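Local structure of Asp/Glu-specific dipeptidyl-peptidase (Flavobacterium psychrophilum, 5JXF) at residues L707-V710 against D711-G715. The protein removes dipeptides from the N-terminus of oligopeptides as a serine-type peptidase of family S46, strictly requiring Asp or Glu at the P1 position. Residues are numbered along the deposited sequence; the frame is centred on the assembly and turned at random.
Sequences LFIV and DKFAG
K712 lays its aliphatic stem across the ring of F708 one helical turn earlier, a clear instance of an i to i+4 CH-pi contact. K712 CB sits over one face, 4.1 Å from the F708 ring centroid and 27° off the ring normal, while K712 CG rests 3.8 Å from F708 CD1. F708 CG, anti to the backbone N (chi1 175°) and beside the carbonyl carbon, carries the ring forward along the helix to lie under K712 CB, and the two side chains meet at about a right angle. L629 and L632 of helix 627-635 also touch the F708 ring; an alanine here would probably leave the stem of K712 without its aromatic support and open a gap beside that helix. More loosely, I709 CD1 approaches F713 CB at 4.2 Å.

Backbone bonding changes along the same turn. D711 N donates to L707 O, the regular i to i+4 pairing, at 2.7 Å, whereas A714 N reaches back five residues to I709 O at 3.0 Å. Between them, F708 O receives only weak bonds, from the amides of D711, K712 and F713.

The carboxylate of D711 finds partners outside the turn: OD2 forms a salt bridge with K717 and a hydrogen bond with Y641. The i to i+5 bond is the mark of a pi-type turn, and the positive phi of G715, readily adopted by glycine, marks where the chain leaves helix 703-713, which directly follows strand 698-702 of an antiparallel sheet; together they make a C-terminal helix ending.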
# COMPACT_ATOMS: atom_id res chain seq x y z
N LEU A 707 -8.39 2.59 -27.43
CA LEU A 707 -8.08 2.77 -28.84
C LEU A 707 -6.57 2.67 -29.10
O LEU A 707 -6.14 2.03 -30.07
CB LEU A 707 -8.62 4.11 -29.34
CG LEU A 707 -10.13 4.37 -29.22
CD1 LEU A 707 -10.43 5.79 -29.66
CD2 LEU A 707 -10.96 3.37 -30.02
N PHE A 708 -5.77 3.27 -28.22
CA PHE A 708 -4.32 3.10 -28.26
C PHE A 708 -3.91 1.62 -28.31
O PHE A 708 -3.05 1.23 -29.10
CB PHE A 708 -3.66 3.76 -27.04
CG PHE A 708 -2.18 3.53 -26.94
CD1 PHE A 708 -1.29 4.35 -27.64
CD2 PHE A 708 -1.67 2.52 -26.15
CE1 PHE A 708 0.09 4.13 -27.55
CE2 PHE A 708 -0.30 2.31 -26.05
CZ PHE A 708 0.59 3.12 -26.75
N ILE A 709 -4.54 0.79 -27.49
CA ILE A 709 -4.15 -0.60 -27.45
C ILE A 709 -4.60 -1.31 -28.74
O ILE A 709 -3.82 -2.05 -29.35
CB ILE A 709 -4.73 -1.30 -26.23
CG1 ILE A 709 -4.05 -0.76 -24.97
CG2 ILE A 709 -4.54 -2.80 -26.32
CD1 ILE A 709 -2.60 -1.23 -24.83
N VAL A 710 -5.83 -1.06 -29.17
CA VAL A 710 -6.32 -1.59 -30.44
C VAL A 710 -5.39 -1.20 -31.60
O VAL A 710 -5.06 -2.01 -32.49
CB VAL A 710 -7.75 -1.08 -30.74
CG1 VAL A 710 -8.19 -1.52 -32.12
CG2 VAL A 710 -8.71 -1.54 -29.65
N ASP A 711 -4.96 0.05 -31.56
CA ASP A 711 -4.26 0.65 -32.68
C ASP A 711 -2.74 0.47 -32.62
O ASP A 711 -2.17 -0.27 -33.42
CB ASP A 711 -4.62 2.14 -32.72
CG ASP A 711 -4.06 2.84 -33.93
OD1 ASP A 711 -3.20 2.26 -34.62
OD2 ASP A 711 -4.50 3.98 -34.18
N LYS A 712 -2.09 1.18 -31.70
CA LYS A 712 -0.62 1.21 -31.67
C LYS A 712 -0.04 -0.14 -31.27
O LYS A 712 1.01 -0.53 -31.77
CB LYS A 712 -0.12 2.29 -30.72
CG LYS A 712 -0.27 3.70 -31.28
CD LYS A 712 0.79 3.97 -32.37
CE LYS A 712 0.71 5.40 -32.84
NZ LYS A 712 -0.71 5.76 -33.12
N PHE A 713 -0.73 -0.85 -30.39
CA PHE A 713 -0.20 -2.09 -29.86
C PHE A 713 -0.52 -3.27 -30.78
O PHE A 713 0.38 -4.03 -31.16
CB PHE A 713 -0.72 -2.34 -28.44
CG PHE A 713 -0.19 -3.60 -27.80
CD1 PHE A 713 1.04 -3.63 -27.19
CD2 PHE A 713 -0.95 -4.77 -27.81
CE1 PHE A 713 1.53 -4.79 -26.60
CE2 PHE A 713 -0.48 -5.94 -27.24
CZ PHE A 713 0.76 -5.96 -26.62
N ALA A 714 -1.79 -3.43 -31.13
CA ALA A 714 -2.20 -4.61 -31.90
C ALA A 714 -2.14 -4.39 -33.41
O ALA A 714 -2.03 -5.35 -34.16
CB ALA A 714 -3.62 -5.06 -31.48
N GLY A 715 -2.22 -3.14 -33.84
CA GLY A 715 -2.19 -2.82 -35.26
C GLY A 715 -3.54 -3.09 -35.89
O GLY A 715 -3.63 -3.36 -37.10